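Local coordinates for signal transduction histidine-protein kinase/phosphatase mprB (Mycobacterium hassiacum, PDB 6BLK), which probably autophosphorylates on a histidine using ATP as the sensor kinase of a two-component system, the ATP-binding kinase domain being the part described here, at residues Val122-Asp136 and Pro145-Pro157. Numbering follows the deposited sequence.
Sequences VKQVVLKHGGALRVD and PGTAIHIVLPGRP. With ATP (adenosine-5'-triphosphate), chain E.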
# COMPACT_ATOMS: atom_id res chain seq x y z
N VAL A 122 -1.98 -8.22 -2.73
CA VAL A 122 -2.44 -7.24 -1.75
C VAL A 122 -3.93 -7.41 -1.48
O VAL A 122 -4.37 -7.43 -0.33
CB VAL A 122 -2.13 -5.80 -2.21
CG1 VAL A 122 -2.77 -4.80 -1.31
CG2 VAL A 122 -0.65 -5.58 -2.25
N LYS A 123 -4.75 -7.43 -2.55
CA LYS A 123 -6.19 -7.61 -2.41
C LYS A 123 -6.52 -8.90 -1.66
O LYS A 123 -7.36 -8.88 -0.74
CB LYS A 123 -6.86 -7.61 -3.79
CG LYS A 123 -8.34 -7.80 -3.72
CD LYS A 123 -8.98 -7.71 -5.06
CE LYS A 123 -10.47 -8.03 -5.01
NZ LYS A 123 -11.30 -6.80 -5.05
N GLN A 124 -5.83 -10.00 -1.96
CA GLN A 124 -6.11 -11.26 -1.26
C GLN A 124 -5.84 -11.13 0.24
O GLN A 124 -6.68 -11.50 1.09
CB GLN A 124 -5.26 -12.37 -1.88
CG GLN A 124 -5.59 -13.76 -1.28
CD GLN A 124 -5.16 -14.92 -2.18
OE1 GLN A 124 -4.93 -14.74 -3.38
NE2 GLN A 124 -5.05 -16.11 -1.60
N VAL A 125 -4.68 -10.59 0.59
CA VAL A 125 -4.31 -10.43 2.00
C VAL A 125 -5.29 -9.52 2.71
O VAL A 125 -5.78 -9.83 3.81
CB VAL A 125 -2.87 -9.90 2.11
CG1 VAL A 125 -2.57 -9.52 3.51
CG2 VAL A 125 -1.88 -10.93 1.65
N VAL A 126 -5.63 -8.40 2.08
CA VAL A 126 -6.52 -7.45 2.73
C VAL A 126 -7.89 -8.06 2.93
O VAL A 126 -8.46 -7.97 4.02
CB VAL A 126 -6.57 -6.13 1.94
CG1 VAL A 126 -7.65 -5.24 2.47
CG2 VAL A 126 -5.26 -5.47 2.03
N LEU A 127 -8.42 -8.75 1.91
CA LEU A 127 -9.71 -9.41 2.10
C LEU A 127 -9.64 -10.51 3.16
O LEU A 127 -10.61 -10.71 3.91
CB LEU A 127 -10.24 -9.96 0.78
CG LEU A 127 -10.60 -8.91 -0.27
CD1 LEU A 127 -11.07 -9.60 -1.54
CD2 LEU A 127 -11.65 -7.97 0.20
N LYS A 128 -8.56 -11.29 3.19
CA LYS A 128 -8.47 -12.35 4.18
C LYS A 128 -8.46 -11.80 5.60
O LYS A 128 -8.89 -12.51 6.53
CB LYS A 128 -7.24 -13.22 3.90
CG LYS A 128 -5.99 -12.88 4.68
CD LYS A 128 -4.78 -13.71 4.19
CE LYS A 128 -3.48 -13.22 4.84
NZ LYS A 128 -2.27 -13.96 4.46
N HIS A 129 -8.07 -10.54 5.78
CA HIS A 129 -8.09 -9.85 7.07
C HIS A 129 -9.35 -9.01 7.31
O HIS A 129 -9.37 -8.20 8.24
CB HIS A 129 -6.85 -8.96 7.19
CG HIS A 129 -5.59 -9.73 7.42
ND1 HIS A 129 -4.87 -10.32 6.41
CD2 HIS A 129 -4.92 -10.00 8.56
CE1 HIS A 129 -3.81 -10.93 6.91
NE2 HIS A 129 -3.83 -10.76 8.23
N GLY A 130 -10.37 -9.16 6.49
CA GLY A 130 -11.58 -8.42 6.61
C GLY A 130 -11.51 -6.98 6.26
O GLY A 130 -12.37 -6.21 6.69
N GLY A 131 -10.55 -6.58 5.43
CA GLY A 131 -10.39 -5.20 5.06
C GLY A 131 -11.02 -4.87 3.72
O GLY A 131 -11.77 -5.66 3.13
N ALA A 132 -10.72 -3.67 3.25
CA ALA A 132 -11.20 -3.15 2.00
C ALA A 132 -10.12 -2.26 1.40
O ALA A 132 -9.26 -1.73 2.11
CB ALA A 132 -12.51 -2.35 2.16
N LEU A 133 -10.14 -2.14 0.09
CA LEU A 133 -9.13 -1.29 -0.52
C LEU A 133 -9.69 -0.60 -1.75
O LEU A 133 -10.74 -0.98 -2.30
CB LEU A 133 -7.83 -2.06 -0.80
CG LEU A 133 -7.76 -3.25 -1.74
CD1 LEU A 133 -6.36 -3.83 -1.68
CD2 LEU A 133 -8.79 -4.31 -1.42
N ARG A 134 -9.02 0.48 -2.10
CA ARG A 134 -9.42 1.25 -3.26
C ARG A 134 -8.23 2.06 -3.72
O ARG A 134 -7.24 2.22 -3.00
CB ARG A 134 -10.62 2.15 -2.97
CG ARG A 134 -10.39 3.23 -1.98
CD ARG A 134 -11.63 4.11 -1.87
NE ARG A 134 -11.34 5.23 -1.00
CZ ARG A 134 -10.98 6.45 -1.39
NH1 ARG A 134 -10.90 6.78 -2.68
NH2 ARG A 134 -10.72 7.37 -0.49
N VAL A 135 -8.35 2.57 -4.93
CA VAL A 135 -7.30 3.35 -5.58
C VAL A 135 -7.89 4.69 -5.98
O VAL A 135 -9.06 4.79 -6.34
CB VAL A 135 -6.69 2.58 -6.79
CG1 VAL A 135 -7.77 2.15 -7.75
CG2 VAL A 135 -5.65 3.43 -7.54
N ASP A 136 -7.06 5.73 -5.89
CA ASP A 136 -7.49 7.08 -6.22
C ASP A 136 -6.23 7.86 -6.59
O ASP A 136 -5.12 7.34 -6.49
CB ASP A 136 -8.24 7.71 -5.04
CG ASP A 136 -9.24 8.78 -5.45
OD1 ASP A 136 -9.01 9.53 -6.43
OD2 ASP A 136 -10.27 8.90 -4.73
N PRO A 145 -0.51 13.78 -10.60
CA PRO A 145 -1.36 13.66 -9.41
C PRO A 145 -0.93 12.57 -8.44
O PRO A 145 -1.33 12.62 -7.27
CB PRO A 145 -2.74 13.38 -10.01
CG PRO A 145 -2.42 12.69 -11.30
CD PRO A 145 -1.23 13.42 -11.83
N GLY A 146 -0.16 11.59 -8.90
CA GLY A 146 0.30 10.49 -8.06
C GLY A 146 -0.83 9.51 -7.81
O GLY A 146 -1.99 9.82 -8.11
N THR A 147 -0.48 8.33 -7.32
CA THR A 147 -1.43 7.30 -6.91
C THR A 147 -1.56 7.25 -5.40
O THR A 147 -0.57 7.38 -4.66
CB THR A 147 -0.99 5.92 -7.41
OG1 THR A 147 -0.83 5.95 -8.82
CG2 THR A 147 -2.03 4.83 -7.10
N ALA A 148 -2.77 6.99 -4.94
CA ALA A 148 -3.06 6.72 -3.54
C ALA A 148 -3.71 5.35 -3.48
O ALA A 148 -4.71 5.11 -4.16
CB ALA A 148 -3.96 7.80 -2.97
N ILE A 149 -3.10 4.44 -2.73
CA ILE A 149 -3.73 3.17 -2.40
C ILE A 149 -4.24 3.28 -0.98
O ILE A 149 -3.45 3.55 -0.06
CB ILE A 149 -2.75 2.01 -2.52
CG1 ILE A 149 -2.18 1.93 -3.95
CG2 ILE A 149 -3.43 0.72 -2.12
CD1 ILE A 149 -3.16 1.49 -5.01
N HIS A 150 -5.54 3.03 -0.79
CA HIS A 150 -6.20 3.16 0.49
C HIS A 150 -6.60 1.76 0.97
O HIS A 150 -7.34 1.06 0.27
CB HIS A 150 -7.47 4.01 0.35
CG HIS A 150 -7.27 5.44 -0.04
ND1 HIS A 150 -7.54 6.48 0.81
CD2 HIS A 150 -6.90 6.01 -1.22
CE1 HIS A 150 -7.32 7.62 0.20
NE2 HIS A 150 -6.92 7.37 -1.03
N ILE A 151 -6.14 1.38 2.16
CA ILE A 151 -6.41 0.07 2.75
C ILE A 151 -7.05 0.28 4.12
O ILE A 151 -6.43 0.85 5.03
CB ILE A 151 -5.13 -0.76 2.88
CG1 ILE A 151 -4.59 -1.09 1.48
CG2 ILE A 151 -5.39 -2.03 3.71
CD1 ILE A 151 -3.23 -1.74 1.47
N VAL A 152 -8.26 -0.25 4.28
CA VAL A 152 -8.95 -0.21 5.55
C VAL A 152 -8.76 -1.56 6.23
O VAL A 152 -9.01 -2.60 5.61
CB VAL A 152 -10.42 0.15 5.35
CG1 VAL A 152 -11.17 0.08 6.68
CG2 VAL A 152 -10.53 1.53 4.76
N LEU A 153 -8.32 -1.56 7.50
CA LEU A 153 -8.03 -2.77 8.27
C LEU A 153 -8.82 -2.73 9.57
O LEU A 153 -8.72 -1.75 10.33
CB LEU A 153 -6.55 -2.93 8.60
CG LEU A 153 -5.67 -3.24 7.39
CD1 LEU A 153 -4.23 -3.22 7.85
CD2 LEU A 153 -6.06 -4.58 6.75
N PRO A 154 -9.58 -3.76 9.90
CA PRO A 154 -10.16 -3.83 11.24
C PRO A 154 -9.07 -4.05 12.28
O PRO A 154 -8.03 -4.65 12.02
CB PRO A 154 -11.12 -5.02 11.16
CG PRO A 154 -10.59 -5.85 10.09
CD PRO A 154 -9.90 -4.94 9.09
N GLY A 155 -9.31 -3.53 13.46
CA GLY A 155 -8.38 -3.78 14.55
C GLY A 155 -8.69 -2.92 15.74
O GLY A 155 -9.82 -2.47 15.92
N ARG A 156 -7.65 -2.62 16.52
CA ARG A 156 -7.84 -1.83 17.73
C ARG A 156 -6.66 -0.89 17.95
O ARG A 156 -5.52 -1.20 17.57
CB ARG A 156 -8.03 -2.74 18.95
CG ARG A 156 -6.88 -3.60 19.31
CD ARG A 156 -7.32 -4.73 20.25
NE ARG A 156 -7.59 -4.26 21.60
CZ ARG A 156 -7.71 -5.05 22.66
NH1 ARG A 156 -7.61 -6.37 22.52
NH2 ARG A 156 -7.94 -4.53 23.85
N PRO A 157 -6.92 0.26 18.55
CA PRO A 157 -5.81 1.15 18.91
C PRO A 157 -4.95 0.51 19.99
O PRO A 157 -5.44 -0.20 20.88
CB PRO A 157 -6.53 2.42 19.40
CG PRO A 157 -7.82 1.98 19.81
CD PRO A 157 -8.20 0.88 18.87
PG ATP E . 4.90 -7.10 -9.58
O1G ATP E . 4.26 -6.22 -8.53
O2G ATP E . 4.24 -8.47 -9.85
O3G ATP E . 6.41 -7.18 -9.50
PB ATP E . 3.89 -4.88 -11.20
O1B ATP E . 3.95 -4.57 -12.68
O2B ATP E . 4.55 -3.99 -10.20
O3B ATP E . 4.62 -6.33 -10.98
PA ATP E . 1.40 -4.57 -9.67
O1A ATP E . 0.26 -5.57 -9.49
O2A ATP E . 2.20 -4.18 -8.46
O3A ATP E . 2.33 -5.22 -10.85
O5' ATP E . 0.81 -3.33 -10.43
C5' ATP E . 0.06 -3.50 -11.62
C4' ATP E . 0.33 -2.31 -12.53
O4' ATP E . -0.36 -1.19 -11.96
C3' ATP E . 1.78 -1.86 -12.72
O3' ATP E . 2.45 -2.59 -13.77
C2' ATP E . 1.59 -0.40 -13.06
O2' ATP E . 1.20 -0.22 -14.44
C1' ATP E . 0.40 -0.01 -12.22
N9 ATP E . 0.76 0.57 -10.91
C8 ATP E . 0.68 -0.03 -9.67
N7 ATP E . 1.06 0.85 -8.70
C5 ATP E . 1.37 2.01 -9.33
C6 ATP E . 1.80 3.31 -8.87
N6 ATP E . 2.01 3.49 -7.56
N1 ATP E . 2.00 4.25 -9.79
C2 ATP E . 1.80 4.04 -11.10
N3 ATP E . 1.38 2.86 -11.60
C4 ATP E . 1.15 1.83 -10.76
O HOH W 1 -4.04 6.27 -9.11
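Ile151 fills a shallow hollow between Val122 and Val126: its CG2 branch sits against both methyls of Val126, 3.8 Å from Val126 CG2, while its CD1 end reaches Val122 CG1, the two side chains crossing at about a right angle. Val122 and Val126, one turn apart on the helix, thus form the hollow that takes it, and Leu133 CB closes in on Ile151 CG1 from the neighbouring strand. Further along this face, Ile149 CD1 fits against Val135 CG2, which also touches Thr147 CG2. Six backbone hydrogen bonds join antiparallel strands 132-136 and 147-154, the straightest from His150 N to Arg134 O (2.9 Å, 176°). On the other face the Arg134 guanidinium lies over the His150 ring, centres 4.0 Å apart and planes 23° apart, with NH2 above the ring near its rim. Arg134 NH1 reaches Asp136 OD2 in the guanidinium plane (3.0 Å), a salt bridge that probably helps hold the group flat on the ring; His150 ND1 bonds Glu81. A Schellman motif at Gly130 ends the helix, and Pro154 CG packs 3.2 Å from His129 O at this turn. Thr147 OG1 lies 3.4 Å from ATP N1, placing the turn end of the hairpin at the adenine pocket. In this histidine kinase-type ATPase fold, strand 147-154 runs between strands 132-137 and 79-85, with helix 44-60 beside helix 118-128 on the Ile151 face.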